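Local coordinates for protein starch synthase I (Hordeum vulgare, PDB 4HLN) that belongs to the starch synthases, plant glycosyltransferases of the GT-B type, built from two Rossmann-like domains facing each other across a cleft, at residues Gly184-Ile189 with Ser195-Phe200; His411-Asp416 with Met535-Val540; His300-Gln305 with Ser522-Cys527; Ser311-Leu316 with Glu321-Leu326. All coordinates share one frame; numbering follows the deposited sequence.

Contact 1 of 4, residues Gly184-Ile189 with Ser195-Phe200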
# COMPACT_ATOMS: atom_id res chain seq x y z
N GLY A 184 -30.12 -9.36 11.11
CA GLY A 184 -30.90 -10.49 11.56
C GLY A 184 -30.15 -11.81 11.46
O GLY A 184 -30.70 -12.86 11.79
N LYS A 185 -28.89 -11.78 11.03
CA LYS A 185 -28.14 -13.01 10.87
C LYS A 185 -27.01 -13.17 11.88
O LYS A 185 -26.27 -12.22 12.16
CB LYS A 185 -27.58 -13.07 9.46
CG LYS A 185 -28.65 -13.19 8.41
CD LYS A 185 -29.23 -14.59 8.39
CE LYS A 185 -30.45 -14.65 7.48
NZ LYS A 185 -30.82 -16.05 7.17
N HIS A 186 -26.91 -14.36 12.45
CA HIS A 186 -25.81 -14.66 13.35
C HIS A 186 -25.19 -16.00 12.96
O HIS A 186 -25.84 -16.83 12.32
CB HIS A 186 -26.33 -14.75 14.77
CG HIS A 186 -27.03 -16.04 15.07
ND1 HIS A 186 -28.38 -16.22 14.89
CD2 HIS A 186 -26.55 -17.23 15.54
CE1 HIS A 186 -28.72 -17.45 15.24
NE2 HIS A 186 -27.62 -18.08 15.63
N ILE A 187 -23.93 -16.23 13.33
CA ILE A 187 -23.40 -17.59 13.25
C ILE A 187 -22.73 -17.98 14.54
O ILE A 187 -22.35 -17.11 15.34
CB ILE A 187 -22.41 -17.78 12.09
CG1 ILE A 187 -21.17 -16.94 12.31
CG2 ILE A 187 -23.08 -17.45 10.76
CD1 ILE A 187 -20.17 -17.01 11.17
N LYS A 188 -22.62 -19.29 14.74
CA LYS A 188 -21.91 -19.84 15.90
C LYS A 188 -20.66 -20.54 15.41
O LYS A 188 -20.73 -21.53 14.66
CB LYS A 188 -22.80 -20.77 16.74
CG LYS A 188 -23.83 -20.02 17.58
CD LYS A 188 -24.58 -20.95 18.53
CE LYS A 188 -25.87 -20.29 19.06
NZ LYS A 188 -27.02 -20.34 18.08
N ILE A 189 -19.52 -20.00 15.83
CA ILE A 189 -18.20 -20.49 15.43
C ILE A 189 -17.58 -21.39 16.49
O ILE A 189 -17.31 -20.95 17.61
CB ILE A 189 -17.25 -19.31 15.20
CG1 ILE A 189 -17.89 -18.30 14.23
CG2 ILE A 189 -15.91 -19.82 14.72
CD1 ILE A 189 -17.24 -16.91 14.25
N SER A 195 -17.82 -22.36 21.69
CA SER A 195 -18.60 -21.96 20.54
C SER A 195 -18.93 -20.50 20.72
O SER A 195 -19.54 -20.12 21.72
CB SER A 195 -19.87 -22.79 20.47
OG SER A 195 -20.45 -22.68 19.19
N HIS A 196 -18.52 -19.67 19.78
CA HIS A 196 -18.72 -18.23 19.94
C HIS A 196 -19.63 -17.66 18.86
O HIS A 196 -19.59 -18.06 17.70
CB HIS A 196 -17.37 -17.51 19.97
CG HIS A 196 -16.38 -18.16 20.88
ND1 HIS A 196 -16.10 -17.67 22.14
CD2 HIS A 196 -15.64 -19.28 20.74
CE1 HIS A 196 -15.21 -18.45 22.72
NE2 HIS A 196 -14.92 -19.44 21.90
N GLU A 197 -20.47 -16.72 19.24
CA GLU A 197 -21.40 -16.18 18.27
C GLU A 197 -21.00 -14.80 17.83
O GLU A 197 -20.61 -13.97 18.66
CB GLU A 197 -22.80 -16.12 18.86
CG GLU A 197 -23.80 -15.50 17.92
CD GLU A 197 -25.18 -15.46 18.51
OE1 GLU A 197 -25.61 -16.50 19.07
OE2 GLU A 197 -25.83 -14.40 18.43
N VAL A 198 -21.08 -14.57 16.53
CA VAL A 198 -20.96 -13.24 15.96
C VAL A 198 -22.27 -12.90 15.23
O VAL A 198 -23.04 -13.80 14.88
CB VAL A 198 -19.77 -13.14 14.97
CG1 VAL A 198 -18.47 -13.53 15.68
CG2 VAL A 198 -19.98 -14.06 13.79
N THR A 199 -22.53 -11.61 15.04
CA THR A 199 -23.70 -11.20 14.28
C THR A 199 -23.25 -10.24 13.17
O THR A 199 -22.12 -9.77 13.18
CB THR A 199 -24.78 -10.54 15.16
OG1 THR A 199 -24.23 -9.37 15.77
CG2 THR A 199 -25.26 -11.50 16.24
N PHE A 200 -24.12 -9.99 12.21
CA PHE A 200 -23.73 -9.19 11.07
C PHE A 200 -24.56 -7.93 10.97
O PHE A 200 -25.79 -7.98 11.03
CB PHE A 200 -23.88 -9.98 9.77
CG PHE A 200 -23.02 -11.20 9.69
CD1 PHE A 200 -21.82 -11.17 8.99
CD2 PHE A 200 -23.40 -12.38 10.30
CE1 PHE A 200 -21.02 -12.29 8.90
CE2 PHE A 200 -22.60 -13.52 10.21
CZ PHE A 200 -21.41 -13.47 9.51
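Ile187 and Val198 form a hydrogen-bonded pair of the antiparallel β hairpin that pairs strand 181-190 with strand 195-205 at one margin of the large mixed sheet. Ile187 N donates to Val198 O at 3.0 Å and Val198 N returns a bond to Ile187 O. The next such pair, Ile189 with His196, is joined by straighter bonds, 172° at the hydrogen of Ile189 N. The packed face carries Ile187, Ile189 and Val198. Ile187 CG1 lies alongside Val198 CG2, 3.4 Å away, and Ile189 CD1 crosses to Val198 CG1 at 3.9 Å. With chi1 at 65°, Ile187 CG1 sits between backbone N and carbonyl carbon, leaving CG2 to meet the Phe200 ring at its edge, 4.0 Å from CE2. Helix 235-252 covers this side, Ile187 resting on Ile252 and Ile189 on Leu241 and Tyr244. The other face is polar and looser, bearing His186, Lys188, Glu197 and Thr199. Glu197 stretches its carboxylate obliquely past the His186 imidazole, the planes 32° apart. Lys188 NZ stays 4.2 Å from Glu197 OE1, beyond a salt bridge, and gives a weak hydrogen bond to His186 NE2 at 3.4 Å.

Contact 2 of 4, residues His411-Asp416 with Met535-Val540; sequences HHYSVD and MQYGTV
Tyr537 is where the backbone leaves helix 529-536, and its carbonyl O receives Tyr413 OH from 411-416, a loop without regular secondary structure. The helix ends in a Schellman motif: Gly538, at positive phi, is the C-prime residue and gives its N to Met535 O at 3.1 Å. The turn leads into strand 540-544 of the parallel sheet in the C-terminal Rossmann-like domain. Across the contact the single hydrogen bond runs from Tyr413 OH to Tyr537 O, 2.5 Å, a length not to be pressed at this resolution. The phenol approaches at 131° to the C=O bond and 20° out of the carbonyl plane, while Tyr537 O lies in the plane of the Tyr413 ring, at its edge. Tyr413 CG stands between the backbone N and the carbonyl carbon (chi1 64°), which carries the ring off the loop toward the helix end. Tyr413 OH also comes 3.7 Å from Tyr537 CB, oblique to the Tyr537 ring. Lys421 NZ bonds Tyr537 O as well and, weakly, Tyr413 OH, so its charge could polarise this pair. The Tyr537 ring packs on helix 505-514 and its OH is hydrogen-bonded to Asp406 OD2; Met605 and Pro403 touch Tyr413. Besides the hydroxyl, Tyr413 CE1 approaches the same carbonyl oxygen, Tyr537 O, at 3.5 Å.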
# COMPACT_ATOMS: atom_id res chain seq x y z
N HIS A 411 0.27 29.08 -11.64
CA HIS A 411 0.14 28.91 -13.09
C HIS A 411 -0.19 27.48 -13.46
O HIS A 411 0.15 26.54 -12.75
CB HIS A 411 1.41 29.33 -13.81
CG HIS A 411 1.77 30.76 -13.58
ND1 HIS A 411 1.09 31.80 -14.18
CD2 HIS A 411 2.72 31.32 -12.80
CE1 HIS A 411 1.62 32.94 -13.79
NE2 HIS A 411 2.61 32.68 -12.95
N HIS A 412 -0.86 27.31 -14.60
CA HIS A 412 -1.26 25.97 -15.00
C HIS A 412 -0.50 25.52 -16.23
O HIS A 412 -0.02 26.33 -17.03
CB HIS A 412 -2.77 25.91 -15.22
CG HIS A 412 -3.57 26.16 -13.98
ND1 HIS A 412 -4.76 26.85 -13.99
CD2 HIS A 412 -3.35 25.81 -12.69
CE1 HIS A 412 -5.24 26.92 -12.76
NE2 HIS A 412 -4.40 26.30 -11.95
N TYR A 413 -0.36 24.21 -16.35
CA TYR A 413 0.37 23.64 -17.48
C TYR A 413 -0.12 22.23 -17.79
O TYR A 413 -0.88 21.63 -17.02
CB TYR A 413 1.88 23.66 -17.21
CG TYR A 413 2.35 22.81 -16.04
CD1 TYR A 413 2.70 21.48 -16.22
CD2 TYR A 413 2.48 23.35 -14.77
CE1 TYR A 413 3.15 20.71 -15.16
CE2 TYR A 413 2.94 22.60 -13.71
CZ TYR A 413 3.27 21.28 -13.90
OH TYR A 413 3.71 20.53 -12.83
N SER A 414 0.32 21.70 -18.92
CA SER A 414 -0.10 20.38 -19.35
C SER A 414 1.05 19.71 -20.08
O SER A 414 2.11 20.31 -20.24
CB SER A 414 -1.32 20.48 -20.27
OG SER A 414 -0.98 21.18 -21.46
N VAL A 415 0.84 18.47 -20.51
CA VAL A 415 1.87 17.76 -21.24
C VAL A 415 2.17 18.48 -22.56
O VAL A 415 3.27 18.39 -23.11
CB VAL A 415 1.47 16.29 -21.47
CG1 VAL A 415 1.02 16.07 -22.90
CG2 VAL A 415 2.64 15.37 -21.14
N ASP A 416 1.18 19.22 -23.06
CA ASP A 416 1.31 19.90 -24.34
C ASP A 416 1.96 21.26 -24.19
O ASP A 416 2.55 21.78 -25.13
CB ASP A 416 -0.06 20.04 -25.00
CG ASP A 416 -0.84 18.73 -25.02
OD1 ASP A 416 -0.57 17.90 -25.91
OD2 ASP A 416 -1.72 18.54 -24.14
N MET A 535 4.97 12.30 -10.90
CA MET A 535 4.79 11.93 -12.30
C MET A 535 3.62 12.69 -12.92
O MET A 535 3.73 13.23 -14.02
CB MET A 535 4.60 10.42 -12.42
CG MET A 535 5.92 9.63 -12.42
SD MET A 535 5.73 7.84 -12.23
CE MET A 535 5.10 7.36 -13.83
N GLN A 536 2.52 12.75 -12.20
CA GLN A 536 1.33 13.46 -12.66
C GLN A 536 1.66 14.92 -12.96
O GLN A 536 0.99 15.56 -13.76
CB GLN A 536 0.23 13.38 -11.59
CG GLN A 536 -1.03 14.16 -11.89
CD GLN A 536 -1.85 13.57 -13.03
OE1 GLN A 536 -1.44 12.61 -13.70
NE2 GLN A 536 -3.03 14.14 -13.26
N TYR A 537 2.71 15.43 -12.31
CA TYR A 537 3.05 16.84 -12.40
C TYR A 537 4.32 17.13 -13.19
O TYR A 537 4.80 18.27 -13.18
CB TYR A 537 3.19 17.42 -10.99
CG TYR A 537 1.88 17.86 -10.42
CD1 TYR A 537 0.88 16.94 -10.20
CD2 TYR A 537 1.64 19.19 -10.12
CE1 TYR A 537 -0.34 17.33 -9.68
CE2 TYR A 537 0.42 19.59 -9.60
CZ TYR A 537 -0.56 18.65 -9.39
OH TYR A 537 -1.78 19.00 -8.87
N GLY A 538 4.88 16.12 -13.85
CA GLY A 538 6.11 16.31 -14.58
C GLY A 538 7.30 16.56 -13.67
O GLY A 538 8.31 17.13 -14.07
N THR A 539 7.17 16.13 -12.42
CA THR A 539 8.28 16.20 -11.50
C THR A 539 8.88 14.81 -11.42
O THR A 539 8.20 13.85 -11.08
CB THR A 539 7.83 16.68 -10.13
OG1 THR A 539 7.19 17.96 -10.28
CG2 THR A 539 9.02 16.80 -9.17
N VAL A 540 10.16 14.72 -11.76
CA VAL A 540 10.81 13.43 -11.88
C VAL A 540 11.14 12.87 -10.51
O VAL A 540 11.83 13.52 -9.72
CB VAL A 540 12.07 13.49 -12.76
CG1 VAL A 540 12.79 12.17 -12.72
CG2 VAL A 540 11.69 13.82 -14.18

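Contact 3 of 4, residues His300-Gln305 with Ser522-Cys527; sequences HNLAHQ and SRFEPC
Pro526 points its CB toward His300, where two loops from the two domains meet at the cleft of the GT-B fold. That CB makes the main approach, 3.5 Å from His300 O, with His300 CA and CB a little farther off, and lies near the plane of the imidazole at the ring's edge. One atom further, Pro526 CG still faces His300 O, at 3.8 Å. The proline carbons thus rest on a carbonyl oxygen and its neighbouring carbons, and no hydrogen bond crosses between the segments. The apolar touch is made by Leu302 and Phe524: the Leu302 side chain crosses Phe524 at about a right angle, with Leu302 CG 4.1 Å from Phe524 CE1 and Leu302 CD1 at the ring edge, 4.0 Å from Phe524 CZ. The loop 300-305 is bonded within itself by an Asx motif. Asn301 OD1 accepts His304 N at 3.0 Å, almost straight at 175°, and also takes His304 ND1 from above the carbonyl plane. Gln305 NE2 folds back to Leu302 O at 2.8 Å. Cys527, next after Pro526, forms a disulfide with Cys147, a covalent tie between the two domains, and His300 ND1 bonds Asp270 OD2. Around them, Leu302 and Phe524 pack against helix 367-374, Leu302 also on helix 376-384, while the two loops follow strands 294-299 and 517-520.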
# COMPACT_ATOMS: atom_id res chain seq x y z
N HIS A 300 0.48 -5.48 3.11
CA HIS A 300 0.95 -4.12 3.25
C HIS A 300 2.22 -4.04 4.11
O HIS A 300 3.03 -3.14 3.95
CB HIS A 300 -0.16 -3.23 3.82
CG HIS A 300 -1.40 -3.21 2.98
ND1 HIS A 300 -2.53 -3.93 3.31
CD2 HIS A 300 -1.67 -2.57 1.82
CE1 HIS A 300 -3.45 -3.73 2.38
NE2 HIS A 300 -2.96 -2.91 1.47
N ASN A 301 2.40 -5.00 5.01
CA ASN A 301 3.64 -5.09 5.79
C ASN A 301 4.00 -6.53 6.15
O ASN A 301 3.15 -7.42 6.14
CB ASN A 301 3.54 -4.28 7.07
CG ASN A 301 2.74 -5.00 8.14
OD1 ASN A 301 3.27 -5.82 8.89
ND2 ASN A 301 1.44 -4.70 8.21
N LEU A 302 5.27 -6.72 6.50
CA LEU A 302 5.84 -8.01 6.84
C LEU A 302 6.26 -8.08 8.31
O LEU A 302 6.73 -9.11 8.78
CB LEU A 302 7.07 -8.28 5.96
CG LEU A 302 6.80 -8.45 4.47
CD1 LEU A 302 8.06 -8.88 3.71
CD2 LEU A 302 5.72 -9.49 4.31
N ALA A 303 6.10 -6.98 9.03
CA ALA A 303 6.45 -6.94 10.44
C ALA A 303 5.52 -7.77 11.30
O ALA A 303 5.96 -8.50 12.18
CB ALA A 303 6.43 -5.50 10.93
N HIS A 304 4.21 -7.64 11.05
CA HIS A 304 3.19 -8.30 11.85
C HIS A 304 2.54 -9.45 11.12
O HIS A 304 1.70 -9.26 10.24
CB HIS A 304 2.13 -7.30 12.30
CG HIS A 304 2.73 -6.04 12.82
ND1 HIS A 304 3.03 -4.97 12.01
CD2 HIS A 304 3.14 -5.70 14.07
CE1 HIS A 304 3.58 -4.01 12.73
NE2 HIS A 304 3.66 -4.43 13.98
N GLN A 305 2.93 -10.66 11.51
CA GLN A 305 2.59 -11.86 10.78
C GLN A 305 1.54 -12.68 11.50
O GLN A 305 1.16 -13.74 11.03
CB GLN A 305 3.86 -12.66 10.55
CG GLN A 305 4.91 -11.83 9.83
CD GLN A 305 6.17 -12.61 9.49
OE1 GLN A 305 6.26 -13.82 9.70
NE2 GLN A 305 7.15 -11.91 8.93
N SER A 522 11.84 6.33 1.00
CA SER A 522 11.04 5.48 1.88
C SER A 522 11.61 4.08 1.97
O SER A 522 12.08 3.55 0.97
CB SER A 522 9.60 5.41 1.39
OG SER A 522 8.91 6.63 1.57
N ARG A 523 11.52 3.49 3.16
CA ARG A 523 12.12 2.19 3.46
C ARG A 523 11.32 0.99 2.97
O ARG A 523 11.88 -0.03 2.61
CB ARG A 523 12.29 2.02 4.96
CG ARG A 523 12.99 3.15 5.60
CD ARG A 523 13.34 2.82 7.02
NE ARG A 523 14.38 3.74 7.45
CZ ARG A 523 15.67 3.48 7.29
NH1 ARG A 523 16.05 2.33 6.74
NH2 ARG A 523 16.57 4.37 7.69
N PHE A 524 10.00 1.12 3.00
CA PHE A 524 9.13 -0.01 2.71
C PHE A 524 7.71 0.51 2.58
O PHE A 524 6.89 0.35 3.48
CB PHE A 524 9.25 -1.02 3.86
CG PHE A 524 9.06 -2.44 3.43
CD1 PHE A 524 8.18 -3.28 4.10
CD2 PHE A 524 9.76 -2.94 2.34
CE1 PHE A 524 8.01 -4.58 3.71
CE2 PHE A 524 9.59 -4.25 1.94
CZ PHE A 524 8.71 -5.07 2.62
N GLU A 525 7.42 1.16 1.47
CA GLU A 525 6.17 1.92 1.34
C GLU A 525 5.09 1.18 0.57
O GLU A 525 5.20 0.98 -0.64
CB GLU A 525 6.43 3.29 0.70
CG GLU A 525 5.21 4.20 0.72
CD GLU A 525 4.80 4.62 2.13
OE1 GLU A 525 3.67 4.26 2.55
OE2 GLU A 525 5.60 5.31 2.79
N PRO A 526 4.02 0.79 1.27
CA PRO A 526 2.88 0.11 0.65
C PRO A 526 1.96 1.13 -0.01
O PRO A 526 1.18 0.79 -0.90
CB PRO A 526 2.18 -0.53 1.85
CG PRO A 526 2.41 0.43 2.95
CD PRO A 526 3.77 1.06 2.70
N CYS A 527 2.08 2.38 0.41
CA CYS A 527 1.24 3.44 -0.11
C CYS A 527 2.09 4.59 -0.63
O CYS A 527 2.13 5.69 -0.04
CB CYS A 527 0.29 3.92 0.99
SG CYS A 527 -0.87 5.20 0.45

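Contact 4 of 4, residues Ser311-Leu316 with Glu321-Leu326; sequences STYPDL and EWYGAL
Trp322 leads the contact by its CB, 3.2 Å from Tyr313 OH, while the indole turns off toward Ala281 and Ala282 of helix 276-284. That hydroxyl is hydrogen-bonded to Pro319 O; Tyr323 N, though 3.0 Å from Tyr313 OH, has too poor an angle for a bond. Tyr323 follows over the Tyr313 ring. Its CA makes a CH-pi contact, 3.9 Å from the ring centroid and 28° off the normal, and the edge of its phenol ring points at the same face in a T-shaped pair, centroids 5.3 Å apart and planes at 71°. Of the Tyr323 ring atoms, CD1 comes nearest, 3.7 Å from Tyr313 CG. Tyr313 holds chi1 at -178°, carrying its ring away from backbone N so that one face meets Tyr323. The two segments are successive short turns of the N-terminal domain: a 3-10 run at 311-316, then a 3-10 turn passing into the weakly bonded helix 323-326, both beside strand 343-346, where Val345 touches Tyr313 and Leu326. In the second turn Ala325 N bonds Trp322 O at 2.9 Å. Leu326 N returns to Tyr323 O, and its side chain reaches Leu316 tip to tip, CD2 to CD1, with CD2 also 4.1 Å from Tyr313 CE2 at the ring edge.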
# COMPACT_ATOMS: atom_id res chain seq x y z
N SER A 311 1.15 -24.12 20.56
CA SER A 311 0.26 -24.80 21.48
C SER A 311 -1.17 -24.32 21.26
O SER A 311 -2.12 -24.94 21.73
CB SER A 311 0.70 -24.53 22.92
OG SER A 311 0.60 -23.13 23.23
N THR A 312 -1.31 -23.20 20.56
CA THR A 312 -2.61 -22.60 20.32
C THR A 312 -3.30 -23.16 19.10
O THR A 312 -4.49 -22.89 18.89
CB THR A 312 -2.53 -21.09 20.08
OG1 THR A 312 -1.85 -20.82 18.84
CG2 THR A 312 -1.85 -20.39 21.25
N TYR A 313 -2.56 -23.91 18.28
CA TYR A 313 -3.17 -24.46 17.06
C TYR A 313 -4.55 -25.10 17.23
O TYR A 313 -5.44 -24.84 16.44
CB TYR A 313 -2.26 -25.45 16.34
CG TYR A 313 -2.89 -25.95 15.07
CD1 TYR A 313 -3.51 -27.20 15.01
CD2 TYR A 313 -2.90 -25.16 13.92
CE1 TYR A 313 -4.11 -27.65 13.83
CE2 TYR A 313 -3.48 -25.61 12.75
CZ TYR A 313 -4.10 -26.84 12.71
OH TYR A 313 -4.67 -27.26 11.53
N PRO A 314 -4.74 -25.92 18.28
CA PRO A 314 -6.05 -26.56 18.43
C PRO A 314 -7.17 -25.55 18.65
O PRO A 314 -8.30 -25.78 18.24
CB PRO A 314 -5.88 -27.45 19.67
CG PRO A 314 -4.37 -27.58 19.86
CD PRO A 314 -3.82 -26.28 19.37
N ASP A 315 -6.87 -24.42 19.28
CA ASP A 315 -7.89 -23.39 19.45
C ASP A 315 -8.51 -22.86 18.13
O ASP A 315 -9.62 -22.35 18.14
CB ASP A 315 -7.36 -22.23 20.28
CG ASP A 315 -7.27 -22.57 21.75
OD1 ASP A 315 -8.24 -23.19 22.26
OD2 ASP A 315 -6.24 -22.24 22.38
N LEU A 316 -7.80 -22.98 17.02
CA LEU A 316 -8.28 -22.44 15.74
C LEU A 316 -9.41 -23.26 15.12
O LEU A 316 -10.00 -22.84 14.14
CB LEU A 316 -7.13 -22.28 14.73
CG LEU A 316 -5.89 -21.55 15.25
CD1 LEU A 316 -4.79 -21.51 14.20
CD2 LEU A 316 -6.21 -20.13 15.74
N GLU A 321 -4.37 -32.12 10.26
CA GLU A 321 -3.49 -32.27 9.10
C GLU A 321 -3.06 -30.93 8.59
O GLU A 321 -2.05 -30.81 7.89
CB GLU A 321 -4.21 -33.00 7.95
CG GLU A 321 -5.09 -34.14 8.39
CD GLU A 321 -6.47 -33.67 8.82
OE1 GLU A 321 -7.15 -33.02 7.99
OE2 GLU A 321 -6.87 -33.94 9.97
N TRP A 322 -3.84 -29.91 8.95
CA TRP A 322 -3.60 -28.56 8.47
C TRP A 322 -2.54 -27.80 9.24
O TRP A 322 -2.11 -26.73 8.80
CB TRP A 322 -4.90 -27.76 8.38
CG TRP A 322 -5.64 -28.19 7.19
CD1 TRP A 322 -6.65 -29.10 7.15
CD2 TRP A 322 -5.38 -27.80 5.84
NE1 TRP A 322 -7.07 -29.28 5.85
CE2 TRP A 322 -6.31 -28.49 5.03
CE3 TRP A 322 -4.48 -26.92 5.24
CZ2 TRP A 322 -6.34 -28.34 3.64
CZ3 TRP A 322 -4.52 -26.76 3.86
CH2 TRP A 322 -5.45 -27.46 3.07
N TYR A 323 -2.11 -28.36 10.36
CA TYR A 323 -1.05 -27.76 11.15
C TYR A 323 0.12 -27.33 10.26
O TYR A 323 0.61 -26.21 10.40
CB TYR A 323 -0.59 -28.71 12.26
CG TYR A 323 0.57 -28.17 13.05
CD1 TYR A 323 0.46 -26.95 13.72
CD2 TYR A 323 1.77 -28.86 13.14
CE1 TYR A 323 1.53 -26.43 14.45
CE2 TYR A 323 2.84 -28.35 13.87
CZ TYR A 323 2.71 -27.13 14.52
OH TYR A 323 3.76 -26.61 15.24
N GLY A 324 0.55 -28.17 9.33
CA GLY A 324 1.68 -27.81 8.48
C GLY A 324 1.58 -26.47 7.74
O GLY A 324 2.59 -25.84 7.41
N ALA A 325 0.36 -26.03 7.46
CA ALA A 325 0.18 -24.81 6.71
C ALA A 325 0.47 -23.60 7.58
O ALA A 325 0.95 -22.57 7.10
CB ALA A 325 -1.24 -24.73 6.19
N LEU A 326 0.17 -23.74 8.87
CA LEU A 326 0.38 -22.67 9.82
C LEU A 326 1.67 -22.83 10.61
O LEU A 326 2.07 -21.91 11.30
CB LEU A 326 -0.79 -22.60 10.79
CG LEU A 326 -1.95 -21.74 10.32
CD1 LEU A 326 -2.48 -22.29 9.03
CD2 LEU A 326 -3.01 -21.81 11.36

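Contacts 1 and 4 belong to the N-terminal domain, on the same side of the chain's centre, with nearest atoms about 7 Å apart and both leaning on helix 235-252. Contact 1 is partly solvent-facing and depends on backbone bonds between strands; contact 4 is buried and built of aromatic and leucine side chains. Contact 2, also buried, lies on the opposite side of the centre, about 53 Å from contact 1 between centres, and turns on a single phenol-carbonyl bond at a helix end. Contact 3, its centre about 8 Å from that of the chain, joins the two domains by van der Waals contacts without hydrogen bonds between its segments, its loop 522-527 leading into the helix that ends in contact 2.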